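Side-chain contacts in divalent-cation tolerance protein CutA (Thermotoga maritima, PDB 1VHF), which is probably involved in resistance toward heavy metals, as a homotrimeric member of the CutA family: residues E62-L67 with I82-V87; K15-G20 with A30-F35; I37-W42 with V48-W53; L24-I29 with Y68-K73. All coordinates share one frame; numbering follows the deposited sequence.

Contact 1 (E62-L67 with I82-V87)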
loop_
_atom_site.group_PDB
_atom_site.type_symbol
_atom_site.label_atom_id
_atom_site.label_comp_id
_atom_site.label_asym_id
_atom_site.label_seq_id
_atom_site.Cartn_x
_atom_site.Cartn_y
_atom_site.Cartn_z
ATOM N N GLU A 62 14.851 -0.150 -0.913
ATOM C CA GLU A 62 15.461 1.137 -0.582
ATOM C C GLU A 62 14.452 2.220 -0.277
ATOM O O GLU A 62 14.742 3.123 0.502
ATOM C CB GLU A 62 16.419 1.596 -1.684
ATOM N N LYS A 63 13.250 2.126 -0.854
ATOM C CA LYS A 63 12.217 3.109 -0.607
ATOM C C LYS A 63 11.280 2.705 0.517
ATOM O O LYS A 63 10.380 3.502 0.829
ATOM C CB LYS A 63 11.391 3.291 -1.906
ATOM C CG LYS A 63 12.213 3.918 -3.030
ATOM C CD LYS A 63 12.275 5.439 -2.806
ATOM C CE LYS A 63 12.854 6.115 -4.046
ATOM N NZ LYS A 63 13.951 7.053 -3.669
ATOM N N GLU A 64 11.439 1.575 1.174
ATOM C CA GLU A 64 10.478 1.143 2.184
ATOM C C GLU A 64 10.276 2.118 3.343
ATOM O O GLU A 64 9.118 2.376 3.729
ATOM C CB GLU A 64 10.902 -0.226 2.761
ATOM C CG GLU A 64 9.855 -0.914 3.617
ATOM C CD GLU A 64 10.283 -2.175 4.290
ATOM O OE1 GLU A 64 11.496 -2.450 4.425
ATOM O OE2 GLU A 64 9.443 -3.016 4.714
ATOM N N LYS A 65 11.363 2.602 3.920
ATOM C CA LYS A 65 11.255 3.532 5.052
ATOM C C LYS A 65 10.499 4.787 4.649
ATOM O O LYS A 65 9.551 5.159 5.366
ATOM C CB LYS A 65 12.671 3.903 5.524
ATOM N N GLU A 66 10.870 5.402 3.529
ATOM C CA GLU A 66 10.191 6.594 3.043
ATOM C C GLU A 66 8.723 6.329 2.716
ATOM O O GLU A 66 7.860 7.175 2.944
ATOM C CB GLU A 66 10.889 7.160 1.808
ATOM C CG GLU A 66 12.341 7.592 2.071
ATOM C CD GLU A 66 12.991 7.859 0.709
ATOM O OE1 GLU A 66 12.603 8.884 0.106
ATOM O OE2 GLU A 66 13.753 7.007 0.235
ATOM N N LEU A 67 8.441 5.171 2.117
ATOM C CA LEU A 67 7.031 4.858 1.817
ATOM C C LEU A 67 6.266 4.689 3.108
ATOM O O LEU A 67 5.119 5.158 3.178
ATOM C CB LEU A 67 6.998 3.569 0.961
ATOM C CG LEU A 67 5.604 2.952 0.770
ATOM C CD1 LEU A 67 4.663 3.927 0.032
ATOM C CD2 LEU A 67 5.759 1.692 -0.073
ATOM N N ILE A 82 -0.224 -1.347 7.955
ATOM C CA ILE A 82 0.840 -1.177 6.982
ATOM C C ILE A 82 1.830 -2.308 7.222
ATOM O O ILE A 82 2.324 -2.475 8.335
ATOM C CB ILE A 82 1.568 0.167 7.048
ATOM C CG1 ILE A 82 0.607 1.361 6.946
ATOM C CG2 ILE A 82 2.600 0.225 5.925
ATOM C CD1 ILE A 82 1.328 2.702 7.150
ATOM N N PHE A 83 2.013 -3.186 6.238
ATOM C CA PHE A 83 2.969 -4.294 6.398
ATOM C C PHE A 83 3.565 -4.650 5.042
ATOM O O PHE A 83 3.062 -4.319 3.987
ATOM C CB PHE A 83 2.377 -5.485 7.109
ATOM C CG PHE A 83 1.135 -6.082 6.527
ATOM C CD1 PHE A 83 1.220 -6.955 5.461
ATOM C CD2 PHE A 83 -0.104 -5.766 7.083
ATOM C CE1 PHE A 83 0.055 -7.515 4.929
ATOM C CE2 PHE A 83 -1.260 -6.347 6.532
ATOM C CZ PHE A 83 -1.155 -7.213 5.475
ATOM N N THR A 84 4.737 -5.314 5.108
ATOM C CA THR A 84 5.475 -5.645 3.899
ATOM C C THR A 84 5.569 -7.134 3.618
ATOM O O THR A 84 5.882 -7.902 4.516
ATOM C CB THR A 84 6.941 -5.166 4.109
ATOM O OG1 THR A 84 6.892 -3.734 4.335
ATOM C CG2 THR A 84 7.725 -5.341 2.820
ATOM N N LEU A 85 5.281 -7.474 2.378
ATOM C CA LEU A 85 5.444 -8.851 1.930
ATOM C C LEU A 85 6.679 -8.880 1.017
ATOM O O LEU A 85 6.897 -7.980 0.217
ATOM C CB LEU A 85 4.237 -9.320 1.114
ATOM C CG LEU A 85 2.893 -9.374 1.817
ATOM C CD1 LEU A 85 2.293 -7.998 1.992
ATOM C CD2 LEU A 85 1.936 -10.318 1.123
ATOM N N LYS A 86 7.734 -9.645 1.362
ATOM C CA LYS A 86 8.898 -9.755 0.488
ATOM C C LYS A 86 8.540 -10.767 -0.634
ATOM O O LYS A 86 7.638 -11.578 -0.476
ATOM C CB LYS A 86 10.154 -10.216 1.205
ATOM C CG LYS A 86 10.422 -11.698 1.251
ATOM C CD LYS A 86 9.696 -12.510 2.229
ATOM C CE LYS A 86 8.228 -12.662 2.268
ATOM N NZ LYS A 86 7.470 -11.767 3.182
ATOM N N VAL A 87 9.188 -10.600 -1.749
ATOM C CA VAL A 87 8.941 -11.468 -2.929
ATOM C C VAL A 87 10.171 -12.350 -3.079
ATOM O O VAL A 87 11.250 -11.966 -2.582
ATOM C CB VAL A 87 8.778 -10.464 -4.100
ATOM C CG1 VAL A 87 8.753 -11.113 -5.427
ATOM C CG2 VAL A 87 7.495 -9.651 -3.812
#
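This contact joins the first turn of helix 64-74 to strand 82-86, an outermost strand of the antiparallel sheet within the chain, and it rests on Glu64 and Thr84. The two side chains come at each other from opposite directions. The Thr84 hydroxyl donates to the carboxylate, with OG1 of Thr84 2.7 Å from OE2 of Glu64. It uses the anti lone pair of that oxygen, the one turned away from OE1. The Thr84 methyl CG2 also lies 3.5 Å from Glu64 OE2, so this oxygen meets both branches of the threonine. Glu64 has CG anti to its backbone N (chi1 -169°) and stays extended beyond it. Together with the Thr84 side chain it bridges the 8.6 Å between the CA atoms of Glu64 and Thr84. One turn further along the helix, Tyr68 OH is hydrogen-bonded to Thr84 OG1 as well. Two partners on one hydroxyl should fix its rotation. Beneath the pair, Glu64 and Thr84 both touch Ile4 of strand 3-10, while Leu67 and Ile82 both touch Val6. Strand 82-86 is bonded through its backbone to that same strand, Phe83 with Tyr7 and Leu85 with Leu5.

Contact 2 (K15-G20 with A30-F35)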
loop_
_atom_site.group_PDB
_atom_site.type_symbol
_atom_site.label_atom_id
_atom_site.label_comp_id
_atom_site.label_asym_id
_atom_site.label_seq_id
_atom_site.Cartn_x
_atom_site.Cartn_y
_atom_site.Cartn_z
ATOM N N LYS A 15 -10.112 7.285 -1.546
ATOM C CA LYS A 15 -8.924 7.499 -0.709
ATOM C C LYS A 15 -7.780 6.572 -1.127
ATOM O O LYS A 15 -6.634 7.005 -1.173
ATOM C CB LYS A 15 -9.216 7.338 0.761
ATOM C CG LYS A 15 -8.063 7.689 1.686
ATOM C CD LYS A 15 -7.507 9.085 1.360
ATOM C CE LYS A 15 -8.473 10.161 1.840
ATOM N NZ LYS A 15 -7.738 11.488 1.945
ATOM N N ALA A 16 -8.107 5.327 -1.474
ATOM C CA ALA A 16 -7.026 4.440 -1.910
ATOM C C ALA A 16 -6.374 4.965 -3.178
ATOM O O ALA A 16 -5.121 4.948 -3.322
ATOM C CB ALA A 16 -7.577 3.030 -2.126
ATOM N N LEU A 17 -7.205 5.341 -4.155
ATOM C CA LEU A 17 -6.672 5.833 -5.419
ATOM C C LEU A 17 -5.943 7.181 -5.252
ATOM O O LEU A 17 -4.926 7.327 -5.930
ATOM C CB LEU A 17 -7.764 5.982 -6.495
ATOM C CG LEU A 17 -8.580 4.734 -6.795
ATOM C CD1 LEU A 17 -9.474 5.019 -8.016
ATOM C CD2 LEU A 17 -7.761 3.494 -7.007
ATOM N N GLU A 18 -6.453 8.055 -4.380
ATOM C CA GLU A 18 -5.757 9.367 -4.231
ATOM C C GLU A 18 -4.399 9.151 -3.595
ATOM O O GLU A 18 -3.409 9.765 -4.014
ATOM C CB GLU A 18 -6.643 10.231 -3.325
ATOM C CG GLU A 18 -6.069 11.583 -2.921
ATOM C CD GLU A 18 -6.597 12.140 -1.621
ATOM O OE1 GLU A 18 -7.552 11.654 -0.991
ATOM O OE2 GLU A 18 -6.068 13.194 -1.152
ATOM N N ILE A 19 -4.327 8.268 -2.580
ATOM C CA ILE A 19 -3.026 8.035 -1.921
ATOM C C ILE A 19 -2.083 7.350 -2.884
ATOM O O ILE A 19 -0.898 7.698 -2.981
ATOM C CB ILE A 19 -3.276 7.280 -0.606
ATOM C CG1 ILE A 19 -3.909 8.300 0.369
ATOM C CG2 ILE A 19 -1.983 6.719 -0.060
ATOM C CD1 ILE A 19 -4.391 7.648 1.653
ATOM N N GLY A 20 -2.592 6.378 -3.648
ATOM C CA GLY A 20 -1.681 5.749 -4.646
ATOM C C GLY A 20 -1.185 6.802 -5.624
ATOM O O GLY A 20 -0.014 6.750 -5.983
ATOM N N ALA A 30 6.360 2.282 -7.688
ATOM C CA ALA A 30 6.329 2.096 -9.128
ATOM C C ALA A 30 4.891 1.948 -9.622
ATOM O O ALA A 30 4.558 2.263 -10.746
ATOM C CB ALA A 30 7.129 0.847 -9.507
ATOM N N CYS A 31 4.031 1.360 -8.751
ATOM C CA CYS A 31 2.637 1.197 -9.125
ATOM C C CYS A 31 1.842 0.694 -7.919
ATOM O O CYS A 31 2.458 0.337 -6.914
ATOM C CB CYS A 31 2.522 0.155 -10.239
ATOM S SG CYS A 31 3.404 -1.363 -9.943
ATOM N N PHE A 32 0.535 0.704 -8.061
ATOM C CA PHE A 32 -0.291 0.143 -7.005
ATOM C C PHE A 32 -1.390 -0.679 -7.674
ATOM O O PHE A 32 -1.770 -0.436 -8.823
ATOM C CB PHE A 32 -0.930 1.219 -6.103
ATOM C CG PHE A 32 -1.967 2.070 -6.761
ATOM C CD1 PHE A 32 -3.287 1.660 -6.868
ATOM C CD2 PHE A 32 -1.630 3.338 -7.273
ATOM C CE1 PHE A 32 -4.250 2.437 -7.494
ATOM C CE2 PHE A 32 -2.588 4.109 -7.877
ATOM C CZ PHE A 32 -3.905 3.688 -8.023
ATOM N N ASN A 33 -1.904 -1.646 -6.909
ATOM C CA ASN A 33 -3.063 -2.461 -7.303
ATOM C C ASN A 33 -4.072 -2.369 -6.143
ATOM O O ASN A 33 -3.686 -2.708 -5.018
ATOM C CB ASN A 33 -2.705 -3.919 -7.555
ATOM C CG ASN A 33 -1.906 -4.193 -8.796
ATOM O OD1 ASN A 33 -1.477 -5.342 -8.984
ATOM N ND2 ASN A 33 -1.675 -3.256 -9.699
ATOM N N ALA A 34 -5.294 -1.902 -6.378
ATOM C CA ALA A 34 -6.250 -1.764 -5.265
ATOM C C ALA A 34 -7.515 -2.555 -5.583
ATOM O O ALA A 34 -7.882 -2.759 -6.748
ATOM C CB ALA A 34 -6.587 -0.285 -5.065
ATOM N N PHE A 35 -8.199 -3.030 -4.538
ATOM C CA PHE A 35 -9.401 -3.837 -4.741
ATOM C C PHE A 35 -10.312 -3.778 -3.506
ATOM O O PHE A 35 -9.871 -3.483 -2.390
ATOM C CB PHE A 35 -9.093 -5.325 -5.021
ATOM C CG PHE A 35 -8.138 -5.973 -4.058
ATOM C CD1 PHE A 35 -6.767 -5.746 -4.135
ATOM C CD2 PHE A 35 -8.615 -6.848 -3.070
ATOM C CE1 PHE A 35 -5.880 -6.307 -3.250
ATOM C CE2 PHE A 35 -7.721 -7.508 -2.235
ATOM C CZ PHE A 35 -6.367 -7.218 -2.291
#
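Apolar contact between Phe32 and the residues Leu17 and Gly20 carries this meeting of helix and strand. The methyl CD2 of Leu17 meets the CE1 and CZ margin of the ring, 3.7 Å from CE1 of Phe32. Gly20 meets the CD2 and CE2 margin, its CA 3.6 Å from CD2 of Phe32. Both approaches are oblique and come from the same side of the ring plane. Leu17 and Phe32 cross at about a right angle. The absence of a side chain at Gly20 lets the ring lie close against the helix backbone. Phe32 CG sits between its backbone N and carbonyl carbon (chi1 68°), which directs the ring at the helix. Ala34 adds a looser touch, its CB 4.4 Å from Leu17 CD2.

One polar bond lies beside the ring: Phe32 O accepts from Asn33 ND2 at 3.0 Å, from above the carbonyl plane.

Helix 15-20 and strand 31-35 run almost antiparallel, at 177°, with their axes 9.4 Å apart. Strand 46-60 lies alongside the strand and adds Phe57 against Phe32. Strand 3-10 supplies Phe10, which touches Ala16 and Ile19.

Contact 3 (I37-W42 with V48-W53)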
loop_
_atom_site.group_PDB
_atom_site.type_symbol
_atom_site.label_atom_id
_atom_site.label_comp_id
_atom_site.label_asym_id
_atom_site.label_seq_id
_atom_site.Cartn_x
_atom_site.Cartn_y
_atom_site.Cartn_z
ATOM N N ILE A 37 -12.701 -4.828 -0.471
ATOM C CA ILE A 37 -12.717 -5.886 0.518
ATOM C C ILE A 37 -13.827 -5.705 1.538
ATOM O O ILE A 37 -14.386 -4.613 1.719
ATOM C CB ILE A 37 -11.383 -5.982 1.303
ATOM C CG1 ILE A 37 -11.047 -4.666 1.987
ATOM C CG2 ILE A 37 -10.244 -6.390 0.361
ATOM C CD1 ILE A 37 -9.973 -4.842 3.051
ATOM N N ARG A 38 -14.184 -6.851 2.146
ATOM C CA ARG A 38 -15.039 -6.786 3.355
ATOM C C ARG A 38 -14.062 -7.070 4.495
ATOM O O ARG A 38 -13.138 -7.903 4.330
ATOM C CB ARG A 38 -16.051 -7.936 3.317
ATOM C CG ARG A 38 -16.999 -7.850 2.145
ATOM C CD ARG A 38 -17.970 -6.695 2.331
ATOM N NE ARG A 38 -19.096 -6.883 1.395
ATOM C CZ ARG A 38 -20.274 -6.313 1.599
ATOM N NH1 ARG A 38 -20.433 -5.571 2.700
ATOM N NH2 ARG A 38 -21.301 -6.488 0.776
ATOM N N SER A 39 -14.214 -6.421 5.634
ATOM C CA SER A 39 -13.302 -6.704 6.741
ATOM C C SER A 39 -14.121 -6.883 8.022
ATOM O O SER A 39 -15.289 -6.508 8.084
ATOM C CB SER A 39 -12.338 -5.536 6.914
ATOM O OG SER A 39 -13.011 -4.322 7.126
ATOM N N GLY A 40 -13.449 -7.463 8.991
ATOM C CA GLY A 40 -14.035 -7.715 10.312
ATOM C C GLY A 40 -12.954 -7.600 11.371
ATOM O O GLY A 40 -11.814 -7.946 11.138
ATOM N N TYR A 41 -13.321 -7.007 12.518
ATOM C CA TYR A 41 -12.384 -6.774 13.590
ATOM C C TYR A 41 -13.188 -6.307 14.837
ATOM O O TYR A 41 -14.366 -5.992 14.700
ATOM C CB TYR A 41 -11.379 -5.666 13.202
ATOM C CG TYR A 41 -12.000 -4.407 12.638
ATOM C CD1 TYR A 41 -12.358 -3.353 13.481
ATOM C CD2 TYR A 41 -12.254 -4.249 11.288
ATOM C CE1 TYR A 41 -12.930 -2.194 12.951
ATOM C CE2 TYR A 41 -12.820 -3.110 10.732
ATOM C CZ TYR A 41 -13.164 -2.077 11.599
ATOM O OH TYR A 41 -13.751 -0.938 11.096
ATOM N N TRP A 42 -12.516 -6.303 15.964
ATOM C CA TRP A 42 -13.155 -5.796 17.196
ATOM C C TRP A 42 -13.002 -4.281 17.224
ATOM O O TRP A 42 -11.946 -3.728 16.911
ATOM C CB TRP A 42 -12.500 -6.435 18.430
ATOM C CG TRP A 42 -12.892 -7.860 18.680
ATOM C CD1 TRP A 42 -12.265 -8.977 18.191
ATOM C CD2 TRP A 42 -13.958 -8.330 19.520
ATOM N NE1 TRP A 42 -12.889 -10.100 18.665
ATOM C CE2 TRP A 42 -13.933 -9.756 19.461
ATOM C CE3 TRP A 42 -14.906 -7.705 20.326
ATOM C CZ2 TRP A 42 -14.840 -10.542 20.172
ATOM C CZ3 TRP A 42 -15.822 -8.496 21.034
ATOM C CH2 TRP A 42 -15.771 -9.897 20.933
ATOM N N VAL A 48 -17.219 -5.907 14.473
ATOM C CA VAL A 48 -17.868 -5.130 13.433
ATOM C C VAL A 48 -17.470 -5.675 12.050
ATOM O O VAL A 48 -16.455 -6.332 11.922
ATOM C CB VAL A 48 -17.490 -3.661 13.514
ATOM C CG1 VAL A 48 -17.899 -3.045 14.862
ATOM C CG2 VAL A 48 -15.998 -3.463 13.315
ATOM N N GLN A 49 -18.368 -5.431 11.128
ATOM C CA GLN A 49 -18.147 -5.794 9.714
ATOM C C GLN A 49 -18.070 -4.452 8.999
ATOM O O GLN A 49 -18.936 -3.583 9.166
ATOM C CB GLN A 49 -19.236 -6.682 9.164
ATOM C CG GLN A 49 -19.315 -8.068 9.791
ATOM C CD GLN A 49 -19.155 -9.206 8.806
ATOM O OE1 GLN A 49 -19.664 -9.158 7.685
ATOM N NE2 GLN A 49 -18.440 -10.261 9.223
ATOM N N ASP A 50 -17.110 -4.299 8.098
ATOM C CA ASP A 50 -16.850 -3.077 7.387
ATOM C C ASP A 50 -16.532 -3.384 5.904
ATOM O O ASP A 50 -16.443 -4.549 5.546
ATOM C CB ASP A 50 -15.604 -2.460 8.032
ATOM C CG ASP A 50 -15.326 -1.009 7.893
ATOM O OD1 ASP A 50 -16.065 -0.286 7.162
ATOM O OD2 ASP A 50 -14.325 -0.492 8.465
ATOM N N LYS A 51 -16.602 -2.326 5.153
ATOM C CA LYS A 51 -16.330 -2.374 3.693
ATOM C C LYS A 51 -15.171 -1.399 3.510
ATOM O O LYS A 51 -15.219 -0.262 3.994
ATOM C CB LYS A 51 -17.531 -1.884 2.897
ATOM C CG LYS A 51 -18.705 -2.852 2.814
ATOM C CD LYS A 51 -19.789 -2.179 1.968
ATOM C CE LYS A 51 -21.049 -2.978 1.817
ATOM N NZ LYS A 51 -21.700 -3.344 3.102
ATOM N N GLU A 52 -14.099 -1.876 2.916
ATOM C CA GLU A 52 -12.890 -1.062 2.707
ATOM C C GLU A 52 -12.276 -1.386 1.354
ATOM O O GLU A 52 -12.819 -2.143 0.559
ATOM C CB GLU A 52 -11.844 -1.410 3.784
ATOM C CG GLU A 52 -12.208 -1.019 5.216
ATOM C CD GLU A 52 -11.080 -1.456 6.135
ATOM O OE1 GLU A 52 -10.989 -2.618 6.551
ATOM O OE2 GLU A 52 -10.108 -0.656 6.221
ATOM N N TRP A 53 -11.201 -0.631 1.028
ATOM C CA TRP A 53 -10.408 -0.922 -0.166
ATOM C C TRP A 53 -8.994 -1.268 0.295
ATOM O O TRP A 53 -8.423 -0.554 1.113
ATOM C CB TRP A 53 -10.334 0.246 -1.175
ATOM C CG TRP A 53 -11.552 0.200 -2.080
ATOM C CD1 TRP A 53 -12.849 0.420 -1.720
ATOM C CD2 TRP A 53 -11.582 -0.134 -3.456
ATOM N NE1 TRP A 53 -13.685 0.235 -2.789
ATOM C CE2 TRP A 53 -12.924 -0.082 -3.889
ATOM C CE3 TRP A 53 -10.577 -0.430 -4.386
ATOM C CZ2 TRP A 53 -13.299 -0.383 -5.201
ATOM C CZ3 TRP A 53 -10.933 -0.706 -5.690
ATOM C CH2 TRP A 53 -12.295 -0.672 -6.081
HETATM O O HOH W 1 -19.274 -5.867 5.534
HETATM O O HOH W 2 -17.441 -7.656 6.508
#
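Backbone hydrogen bonds tie Ile37, Ser39 and Tyr41 to Glu52, Asp50 and Val48 in three antiparallel hydrogen-bonded pairs. Each pair has two bonds. Ile37 N to Glu52 O is 2.9 Å, but Tyr41 N to Val48 O is 3.3 Å.

Side-chain hydrogen bonds lie on the face carrying those six residues. Ser39 OG donates to Glu52 OE1 at 2.7 Å, on the anti lone pair. The other oxygen, OE2, is bonded to Tyr77 OH and Thr9 OG1, so both ends of this buried carboxylate are held. Tyr41 OH donates to Asp50 OD2, also at 2.7 Å, from above the carboxylate plane. The ring and carboxylate planes are 57° apart.

These segments belong to the long beta hairpin of strands 31-43 and 46-60. The centre of the contact lies about 17 Å from the centre of the chain. Such a projecting hairpin is consistent with the subunit contacts of CutA trimers.

A CH-pi contact sets Val48 CG2 over one face of the Tyr41 ring, 3.6 Å from its centroid.

On the other face, the chains of Arg38 and Lys51 lie side by side, pointing the same way. Their modelled end-to-end closeness is doubtful. A water bridges Arg38 NH1 and Asp50 O.

Contact 4 (L24-I29 with Y68-K73)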
loop_
_atom_site.group_PDB
_atom_site.type_symbol
_atom_site.label_atom_id
_atom_site.label_comp_id
_atom_site.label_asym_id
_atom_site.label_seq_id
_atom_site.Cartn_x
_atom_site.Cartn_y
_atom_site.Cartn_z
ATOM N N LEU A 24 2.725 7.858 -6.295
ATOM C CA LEU A 24 3.358 7.858 -7.625
ATOM C C LEU A 24 3.914 9.248 -7.969
ATOM O O LEU A 24 5.015 9.316 -8.532
ATOM C CB LEU A 24 2.297 7.470 -8.666
ATOM C CG LEU A 24 1.928 5.973 -8.724
ATOM C CD1 LEU A 24 0.634 5.800 -9.493
ATOM C CD2 LEU A 24 3.085 5.199 -9.362
ATOM N N GLU A 25 3.231 10.310 -7.565
ATOM C CA GLU A 25 3.702 11.688 -7.864
ATOM C C GLU A 25 5.052 11.903 -7.195
ATOM O O GLU A 25 5.969 12.568 -7.734
ATOM C CB GLU A 25 2.673 12.669 -7.293
ATOM C CG GLU A 25 1.435 12.856 -8.159
ATOM C CD GLU A 25 0.305 13.577 -7.456
ATOM O OE1 GLU A 25 0.506 14.142 -6.363
ATOM O OE2 GLU A 25 -0.838 13.600 -7.994
ATOM N N LYS A 26 5.225 11.354 -6.003
ATOM C CA LYS A 26 6.445 11.473 -5.229
ATOM C C LYS A 26 7.502 10.482 -5.632
ATOM O O LYS A 26 8.628 10.491 -5.142
ATOM C CB LYS A 26 6.141 11.371 -3.726
ATOM C CG LYS A 26 5.242 12.507 -3.219
ATOM C CD LYS A 26 4.704 12.189 -1.830
ATOM C CE LYS A 26 3.749 13.240 -1.295
ATOM N NZ LYS A 26 4.505 14.375 -0.679
ATOM N N ARG A 27 7.195 9.572 -6.568
ATOM C CA ARG A 27 8.078 8.547 -7.094
ATOM C C ARG A 27 8.566 7.639 -5.988
ATOM O O ARG A 27 9.662 7.056 -6.035
ATOM C CB ARG A 27 9.202 9.156 -7.949
ATOM C CG ARG A 27 8.638 9.971 -9.128
ATOM C CD ARG A 27 9.738 10.215 -10.172
ATOM N NE ARG A 27 9.276 11.176 -11.186
ATOM C CZ ARG A 27 8.470 10.917 -12.200
ATOM N NH1 ARG A 27 7.987 9.715 -12.421
ATOM N NH2 ARG A 27 8.125 11.909 -13.035
ATOM N N LEU A 28 7.637 7.354 -5.045
ATOM C CA LEU A 28 7.940 6.489 -3.920
ATOM C C LEU A 28 7.592 5.036 -4.221
ATOM O O LEU A 28 8.071 4.136 -3.527
ATOM C CB LEU A 28 7.258 6.910 -2.624
ATOM C CG LEU A 28 7.777 8.240 -2.050
ATOM C CD1 LEU A 28 6.936 8.625 -0.845
ATOM C CD2 LEU A 28 9.236 8.133 -1.645
ATOM N N ILE A 29 6.701 4.844 -5.177
ATOM C CA ILE A 29 6.255 3.531 -5.608
ATOM C C ILE A 29 6.263 3.511 -7.144
ATOM O O ILE A 29 6.221 4.541 -7.812
ATOM C CB ILE A 29 4.826 3.165 -5.150
ATOM C CG1 ILE A 29 3.771 4.098 -5.773
ATOM C CG2 ILE A 29 4.697 3.205 -3.621
ATOM C CD1 ILE A 29 2.340 3.706 -5.427
ATOM N N TYR A 68 6.797 3.948 4.092
ATOM C CA TYR A 68 6.059 3.841 5.350
ATOM C C TYR A 68 5.733 5.202 5.948
ATOM O O TYR A 68 4.618 5.443 6.418
ATOM C CB TYR A 68 6.776 2.984 6.390
ATOM C CG TYR A 68 6.485 1.502 6.364
ATOM C CD1 TYR A 68 6.691 0.705 5.243
ATOM C CD2 TYR A 68 6.042 0.905 7.537
ATOM C CE1 TYR A 68 6.440 -0.648 5.304
ATOM C CE2 TYR A 68 5.801 -0.467 7.614
ATOM C CZ TYR A 68 6.023 -1.221 6.475
ATOM O OH TYR A 68 5.748 -2.576 6.533
ATOM N N GLU A 69 6.733 6.105 5.921
ATOM C CA GLU A 69 6.538 7.429 6.513
ATOM C C GLU A 69 5.485 8.226 5.790
ATOM O O GLU A 69 4.529 8.746 6.404
ATOM C CB GLU A 69 7.891 8.180 6.480
ATOM C CG GLU A 69 8.985 7.533 7.311
ATOM C CD GLU A 69 10.264 8.347 7.355
ATOM O OE1 GLU A 69 11.125 8.195 6.463
ATOM O OE2 GLU A 69 10.423 9.162 8.290
ATOM N N GLU A 70 5.513 8.258 4.464
ATOM C CA GLU A 70 4.537 9.009 3.699
ATOM C C GLU A 70 3.160 8.401 3.818
ATOM O O GLU A 70 2.144 9.096 3.904
ATOM C CB GLU A 70 4.938 9.213 2.237
ATOM C CG GLU A 70 4.071 10.182 1.481
ATOM C CD GLU A 70 3.979 11.613 1.958
ATOM O OE1 GLU A 70 4.859 12.086 2.697
ATOM O OE2 GLU A 70 3.008 12.316 1.573
ATOM N N LEU A 71 3.078 7.055 3.648
ATOM C CA LEU A 71 1.766 6.411 3.756
ATOM C C LEU A 71 1.153 6.626 5.124
ATOM O O LEU A 71 -0.053 6.938 5.158
ATOM C CB LEU A 71 1.988 4.924 3.421
ATOM C CG LEU A 71 0.728 4.057 3.500
ATOM C CD1 LEU A 71 -0.366 4.556 2.571
ATOM C CD2 LEU A 71 1.079 2.615 3.154
ATOM N N ARG A 72 1.911 6.573 6.212
ATOM C CA ARG A 72 1.347 6.813 7.554
ATOM C C ARG A 72 0.816 8.253 7.629
ATOM O O ARG A 72 -0.291 8.512 8.109
ATOM C CB ARG A 72 2.419 6.647 8.625
ATOM C CG ARG A 72 1.894 7.002 10.050
ATOM C CD ARG A 72 1.131 5.798 10.536
ATOM N NE ARG A 72 0.497 5.849 11.819
ATOM C CZ ARG A 72 0.997 5.818 13.036
ATOM N NH1 ARG A 72 2.313 5.755 13.239
ATOM N NH2 ARG A 72 0.172 5.740 14.084
ATOM N N LYS A 73 1.562 9.188 7.046
ATOM C CA LYS A 73 1.172 10.591 7.063
ATOM C C LYS A 73 0.027 10.965 6.189
ATOM O O LYS A 73 -0.631 12.017 6.420
ATOM C CB LYS A 73 2.424 11.464 6.791
ATOM C CG LYS A 73 3.271 11.480 8.065
ATOM C CD LYS A 73 4.606 12.202 7.881
ATOM C CE LYS A 73 5.403 12.037 9.161
ATOM N NZ LYS A 73 6.783 12.578 9.130
#
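Lys26 and Leu28 both meet the side chain of Glu70, one through charge and the other through carbon. The salt bridge is a loose one, with Lys26 NZ 3.4 Å from Glu70 OE2. The carbon next to the ammonium is nearer still, as Lys26 CE lies 3.1 Å from Glu70 OE2. The two side chains cross at about a right angle, with the end of the lysine at OE2. Leu28 takes the base of the same side chain, its CD1 3.7 Å from Glu70 CB.

Torsions shape this meeting. Glu70 leaves its helix with CG anti to the backbone N and then bends at chi2 (60°), which swings the carboxylate to Lys26. Lys26 is extended until a bend at chi4 (-83°).

Further out, the backbone places both partners. Helix 13-25 ends just before Lys26, and Arg27 has positive phi in a Schellman motif. Its N is bonded to Leu24 O at 2.9 Å. The turn brings Leu28 round to the side of Lys26 that faces Glu70. Leu28 O is held by Thr59 OG1 of strand 46-60. Leu23 touches both Leu28 and Glu70, and Leu71 reaches Ile19 from the second helix.

The contact lies at the surface, between the C-terminal end of one helix and the middle of the next. Two neighbouring helices on a four-stranded antiparallel sheet are characteristic of the ferredoxin-like fold shared by CutA and GlnB-like proteins.

In the fold
From the N terminus, strand 3-10 leads into helix 13-25. Contact 2 closes the first short loop, laying that helix against strand 31-43. Contact 3 then closes the hairpin with strand 46-60. It lies inside the longer loop closed by contact 4, which brings the end of helix 13-25 to helix 64-74. Contacts 2 and 4 cross along the chain and touch through Leu24 and Phe32. Contact 1 comes last in the chain, and crosses contact 4. They share helix 64-74, and Tyr68 links them. Contacts 1 and 2 thus fix the two helices to the sheet, contact 4 joins the helices, and contact 3 lies about 23 Å from contact 1, centre to centre.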